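Local atomic coordinates of major pepsin inhibitor 3 (Ascaris suum, PDB entry 1F32), a protein that inhibits the aspartic protease pepsin, acting as a secreted proteinase inhibitor of the I33 family in the roundworm Ascaris suum. Residues Phe11-Lys16 with Val20-Leu25; Ile35-Glu40 with Pro63-Pro68. One frame throughout, in Å; residues are numbered along the deposited sequence.

Interaction 1: Phe11-Lys16 with Val20-Leu25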
loop_
_atom_site.group_PDB
_atom_site.type_symbol
_atom_site.label_atom_id
_atom_site.label_comp_id
_atom_site.label_asym_id
_atom_site.label_seq_id
_atom_site.Cartn_x
_atom_site.Cartn_y
_atom_site.Cartn_z
ATOM N N PHE A 11 -3.933 2.463 6.435
ATOM C CA PHE A 11 -4.696 1.822 5.371
ATOM C C PHE A 11 -5.352 0.583 5.953
ATOM O O PHE A 11 -5.044 0.186 7.072
ATOM C CB PHE A 11 -3.764 1.421 4.221
ATOM C CG PHE A 11 -3.087 2.590 3.563
ATOM C CD1 PHE A 11 -3.830 3.515 2.840
ATOM C CD2 PHE A 11 -1.720 2.786 3.701
ATOM C CE1 PHE A 11 -3.216 4.624 2.261
ATOM C CE2 PHE A 11 -1.101 3.887 3.129
ATOM C CZ PHE A 11 -1.853 4.807 2.408
ATOM N N ILE A 12 -6.274 -0.021 5.221
ATOM C CA ILE A 12 -6.899 -1.230 5.734
ATOM C C ILE A 12 -5.859 -2.340 5.694
ATOM O O ILE A 12 -5.186 -2.526 4.689
ATOM C CB ILE A 12 -8.131 -1.633 4.897
ATOM C CG1 ILE A 12 -9.233 -0.581 5.063
ATOM C CG2 ILE A 12 -8.659 -2.987 5.346
ATOM C CD1 ILE A 12 -10.380 -0.741 4.090
ATOM N N CYS A 13 -5.731 -3.076 6.794
ATOM C CA CYS A 13 -4.773 -4.155 6.870
ATOM C C CYS A 13 -5.473 -5.428 7.305
ATOM O O CYS A 13 -6.313 -5.387 8.185
ATOM C CB CYS A 13 -3.685 -3.804 7.896
ATOM S SG CYS A 13 -2.388 -5.067 8.054
ATOM N N THR A 14 -5.162 -6.545 6.658
ATOM C CA THR A 14 -5.729 -7.834 7.061
ATOM C C THR A 14 -4.786 -8.945 6.628
ATOM O O THR A 14 -3.737 -8.675 6.029
ATOM C CB THR A 14 -7.128 -8.075 6.477
ATOM O OG1 THR A 14 -7.715 -9.214 7.132
ATOM C CG2 THR A 14 -7.047 -8.307 4.976
ATOM N N VAL A 15 -5.125 -10.191 6.953
ATOM C CA VAL A 15 -4.272 -11.320 6.591
ATOM C C VAL A 15 -5.094 -12.470 6.008
ATOM O O VAL A 15 -6.165 -12.779 6.518
ATOM C CB VAL A 15 -3.521 -11.880 7.820
ATOM C CG1 VAL A 15 -2.553 -12.986 7.386
ATOM C CG2 VAL A 15 -2.764 -10.744 8.533
ATOM N N LYS A 16 -4.586 -13.087 4.944
ATOM C CA LYS A 16 -5.249 -14.240 4.323
ATOM C C LYS A 16 -4.166 -15.238 3.926
ATOM O O LYS A 16 -3.269 -14.907 3.147
ATOM C CB LYS A 16 -6.036 -13.840 3.080
ATOM C CG LYS A 16 -6.773 -15.023 2.443
ATOM C CD LYS A 16 -7.617 -14.591 1.248
ATOM C CE LYS A 16 -8.469 -15.740 0.720
ATOM N NZ LYS A 16 -9.267 -15.341 -0.479
ATOM N N VAL A 20 -0.090 -10.797 4.484
ATOM C CA VAL A 20 -0.563 -9.535 5.009
ATOM C C VAL A 20 -0.879 -8.628 3.826
ATOM O O VAL A 20 -0.062 -8.453 2.922
ATOM C CB VAL A 20 0.498 -8.817 5.889
ATOM C CG1 VAL A 20 -0.107 -7.542 6.484
ATOM C CG2 VAL A 20 0.989 -9.753 7.012
ATOM N N PHE A 21 -2.082 -8.069 3.825
ATOM C CA PHE A 21 -2.505 -7.154 2.778
ATOM C C PHE A 21 -2.703 -5.766 3.369
ATOM O O PHE A 21 -3.354 -5.609 4.402
ATOM C CB PHE A 21 -3.821 -7.620 2.158
ATOM C CG PHE A 21 -3.667 -8.770 1.218
ATOM C CD1 PHE A 21 -3.274 -8.556 -0.099
ATOM C CD2 PHE A 21 -3.924 -10.070 1.648
ATOM C CE1 PHE A 21 -3.141 -9.625 -0.983
ATOM C CE2 PHE A 21 -3.792 -11.138 0.778
ATOM C CZ PHE A 21 -3.402 -10.916 -0.540
ATOM N N VAL A 22 -2.103 -4.772 2.729
ATOM C CA VAL A 22 -2.255 -3.383 3.147
ATOM C C VAL A 22 -2.718 -2.639 1.892
ATOM O O VAL A 22 -2.076 -2.729 0.837
ATOM C CB VAL A 22 -0.929 -2.807 3.638
ATOM C CG1 VAL A 22 -1.112 -1.367 4.090
ATOM C CG2 VAL A 22 -0.397 -3.672 4.775
ATOM N N ALA A 23 -3.840 -1.931 2.001
ATOM C CA ALA A 23 -4.389 -1.203 0.861
ATOM C C ALA A 23 -4.562 -2.189 -0.291
ATOM O O ALA A 23 -4.373 -1.842 -1.459
ATOM C CB ALA A 23 -3.446 -0.072 0.457
ATOM N N ASN A 24 -4.911 -3.427 0.051
ATOM C CA ASN A 24 -5.122 -4.490 -0.930
ATOM C C ASN A 24 -3.864 -4.970 -1.635
ATOM O O ASN A 24 -3.945 -5.720 -2.613
ATOM C CB ASN A 24 -6.143 -4.049 -1.986
ATOM C CG ASN A 24 -7.550 -3.988 -1.446
ATOM O OD1 ASN A 24 -8.330 -3.102 -1.813
ATOM N ND2 ASN A 24 -7.898 -4.941 -0.583
ATOM N N LEU A 25 -2.702 -4.552 -1.147
ATOM C CA LEU A 25 -1.438 -4.973 -1.746
ATOM C C LEU A 25 -0.739 -5.979 -0.814
ATOM O O LEU A 25 -0.790 -5.836 0.412
ATOM C CB LEU A 25 -0.558 -3.740 -1.997
ATOM C CG LEU A 25 -1.175 -2.764 -3.008
ATOM C CD1 LEU A 25 -0.294 -1.549 -3.154
ATOM C CD2 LEU A 25 -1.341 -3.460 -4.356
HETATM O O HOH W 1 -5.868 -4.522 2.522
#
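Thr14 and Phe21 form a hydrogen-bonded antiparallel pair: Phe21 N reaches Thr14 O at 2.8 Å, and Thr14 N returns to Phe21 O at 3.0 Å. Two donors grip Ile12 O. Ala23 N binds it at 3.1 Å, and a water donates to it at 3.0 Å while accepting from Asn24 N. The water thus ties the first strand's entry to the type I' turn from Val22 to Leu25, which leads strand 19-22 into strand 25-29. The hairpin's two faces are filled differently. On one, with SG anti to the backbone N (chi1 -178°), Cys13 brings its sulfur to 3.7 Å from Val20 CG1 and 4.1 Å from Val22 CG2, while Val15 CG2 meets Val20 CG2 beyond. On the other lie Thr14 and Phe21, and Lys16 CB comes to the edge of the Phe21 ring, 4.2 Å from Phe21 CE2. Near the turn, Phe11 CB packs on Val22 CG1 at 3.9 Å. Strand 19-22 is central in its three-stranded sheet, with Thr28 of strand 25-29 bonded to Val20; Phe41 of helix 35-52 touches Cys13 and Val15, and Phe11 and Ala23 touch Met73 of strand 72-76.

Interaction 2: Ile35-Glu40 with Pro63-Pro68; sequences IQVGKE and PPFCGP
Pro63, which meets Val37 across this contact, accepts a backbone hydrogen bond at its O from Cys66 N at 3.0 Å; the next bond, from Gly67 N to Pro64 O, has the same length. Together they wind residues 64-66 into a short 3-10 turn, and this turn presents the Phe65 ring to the helix. No hydrogen bond crosses between the two segments, so what joins them is apolar contact over a small area, about 108 Å² with both sides summed. Val37 carries most of the helix side. Its CG1, anti to the backbone N (chi1 176°), comes up to the edge of the phenyl ring near the ring plane, 3.8 Å from Phe65 CE2. The same methyl carbon also lies 4.5 Å from Pro63 CG, so it sits by both the aromatic and the proline. Gly38 has no side chain, and its CA itself lies 4.1 Å from Phe65 CZ, meeting the ring obliquely. The helix concerned is the first turn and a half of helix 35-52, which flanks the three-stranded sheet and is held in shape by its own bonds, such as Lys39 N to Ile35 O. On the loop side, with CG between the backbone N and the carbonyl carbon (chi1 52°), the Phe65 ring is directed at the helix, and Pro63 CB lies 3.5 Å above one face of that ring, offset toward the rim. The ring is thereby flanked by proline on a face and valine at an edge. Further along the helix, Phe41 touches Pro63, Phe65 and Cys66, and Leu30 from the loop before the helix also reaches Phe65.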
loop_
_atom_site.group_PDB
_atom_site.type_symbol
_atom_site.label_atom_id
_atom_site.label_comp_id
_atom_site.label_asym_id
_atom_site.label_seq_id
_atom_site.Cartn_x
_atom_site.Cartn_y
_atom_site.Cartn_z
ATOM N N ILE A 35 2.409 -16.507 12.552
ATOM C CA ILE A 35 1.267 -17.035 11.803
ATOM C C ILE A 35 -0.020 -16.988 12.638
ATOM O O ILE A 35 -1.038 -16.459 12.185
ATOM C CB ILE A 35 1.554 -18.491 11.299
ATOM C CG1 ILE A 35 2.663 -18.453 10.237
ATOM C CG2 ILE A 35 0.282 -19.128 10.690
ATOM C CD1 ILE A 35 3.127 -19.839 9.780
ATOM N N GLN A 36 0.016 -17.508 13.866
ATOM C CA GLN A 36 -1.198 -17.490 14.694
ATOM C C GLN A 36 -1.642 -16.064 15.035
ATOM O O GLN A 36 -2.836 -15.785 15.186
ATOM C CB GLN A 36 -0.989 -18.303 15.975
ATOM C CG GLN A 36 -2.302 -18.628 16.729
ATOM C CD GLN A 36 -3.379 -19.282 15.854
ATOM O OE1 GLN A 36 -3.085 -20.106 14.987
ATOM N NE2 GLN A 36 -4.636 -18.920 16.098
ATOM N N VAL A 37 -0.679 -15.160 15.167
ATOM C CA VAL A 37 -0.989 -13.762 15.433
ATOM C C VAL A 37 -1.760 -13.233 14.220
ATOM O O VAL A 37 -2.726 -12.482 14.359
ATOM C CB VAL A 37 0.304 -12.927 15.619
ATOM C CG1 VAL A 37 -0.038 -11.455 15.797
ATOM C CG2 VAL A 37 1.067 -13.423 16.850
ATOM N N GLY A 38 -1.347 -13.653 13.029
ATOM C CA GLY A 38 -2.024 -13.199 11.825
ATOM C C GLY A 38 -3.469 -13.667 11.801
ATOM O O GLY A 38 -4.385 -12.945 11.383
ATOM N N LYS A 39 -3.671 -14.897 12.250
ATOM C CA LYS A 39 -4.996 -15.479 12.291
ATOM C C LYS A 39 -5.899 -14.742 13.253
ATOM O O LYS A 39 -7.044 -14.445 12.914
ATOM C CB LYS A 39 -4.911 -16.950 12.682
ATOM C CG LYS A 39 -4.256 -17.805 11.627
ATOM C CD LYS A 39 -4.360 -19.266 11.994
ATOM C CE LYS A 39 -3.490 -20.099 11.073
ATOM N NZ LYS A 39 -3.792 -19.813 9.644
ATOM N N GLU A 40 -5.382 -14.439 14.442
ATOM C CA GLU A 40 -6.149 -13.723 15.456
ATOM C C GLU A 40 -6.488 -12.326 14.951
ATOM O O GLU A 40 -7.611 -11.850 15.116
ATOM C CB GLU A 40 -5.353 -13.603 16.758
ATOM C CG GLU A 40 -4.862 -14.925 17.313
ATOM C CD GLU A 40 -4.196 -14.771 18.665
ATOM O OE1 GLU A 40 -3.295 -13.912 18.804
ATOM O OE2 GLU A 40 -4.570 -15.518 19.590
ATOM N N PRO A 63 -1.177 -5.090 14.054
ATOM C CA PRO A 63 0.161 -5.451 14.529
ATOM C C PRO A 63 1.228 -4.710 13.727
ATOM O O PRO A 63 0.959 -4.146 12.653
ATOM C CB PRO A 63 0.217 -6.969 14.312
ATOM C CG PRO A 63 -1.262 -7.384 14.353
ATOM C CD PRO A 63 -1.879 -6.273 13.526
ATOM N N PRO A 64 2.469 -4.712 14.222
ATOM C CA PRO A 64 3.494 -3.992 13.463
ATOM C C PRO A 64 3.729 -4.478 12.037
ATOM O O PRO A 64 4.289 -3.742 11.222
ATOM C CB PRO A 64 4.743 -4.095 14.347
ATOM C CG PRO A 64 4.384 -5.043 15.454
ATOM C CD PRO A 64 2.915 -5.030 15.591
ATOM N N PHE A 65 3.289 -5.693 11.722
ATOM C CA PHE A 65 3.517 -6.208 10.382
ATOM C C PHE A 65 2.612 -5.596 9.332
ATOM O O PHE A 65 2.714 -5.922 8.146
ATOM C CB PHE A 65 3.457 -7.744 10.342
ATOM C CG PHE A 65 2.212 -8.351 10.949
ATOM C CD1 PHE A 65 0.947 -8.120 10.399
ATOM C CD2 PHE A 65 2.324 -9.233 12.033
ATOM C CE1 PHE A 65 -0.194 -8.775 10.925
ATOM C CE2 PHE A 65 1.207 -9.881 12.552
ATOM C CZ PHE A 65 -0.055 -9.658 12.000
ATOM N N CYS A 66 1.709 -4.722 9.768
ATOM C CA CYS A 66 0.856 -3.994 8.839
ATOM C C CYS A 66 1.670 -2.834 8.281
ATOM O O CYS A 66 1.194 -2.071 7.432
ATOM C CB CYS A 66 -0.374 -3.450 9.549
ATOM S SG CYS A 66 -1.568 -4.760 9.885
ATOM N N GLY A 67 2.899 -2.691 8.781
ATOM C CA GLY A 67 3.770 -1.628 8.305
ATOM C C GLY A 67 3.553 -0.275 8.960
ATOM O O GLY A 67 2.629 -0.098 9.749
ATOM N N PRO A 68 4.403 0.710 8.648
ATOM C CA PRO A 68 4.274 2.052 9.229
ATOM C C PRO A 68 2.858 2.589 9.010
ATOM O O PRO A 68 2.371 2.626 7.882
ATOM C CB PRO A 68 5.333 2.851 8.469
ATOM C CG PRO A 68 6.397 1.821 8.201
ATOM C CD PRO A 68 5.565 0.636 7.740
#

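Overall arrangement
Interactions 1 and 2 follow one another along the chain, the hairpin closing before helix 35-52 begins, and their centres lie about 10 Å apart. They meet directly through the Cys13-Cys66 disulfide, which ties the outermost strand 13-16 to the 3-10 turn of residues 64-66. Packing reinforces the link: Val20 and Val22 touch the backbone oxygens of Phe65 and Cys66, respectively, and Val15 lies against Gly38 O. Three-stranded sheet, helix and disulfide-tethered loop are thus joined, covalently and by packing, and the loop then leads on to strand 72-76 of the separate five-stranded sheet.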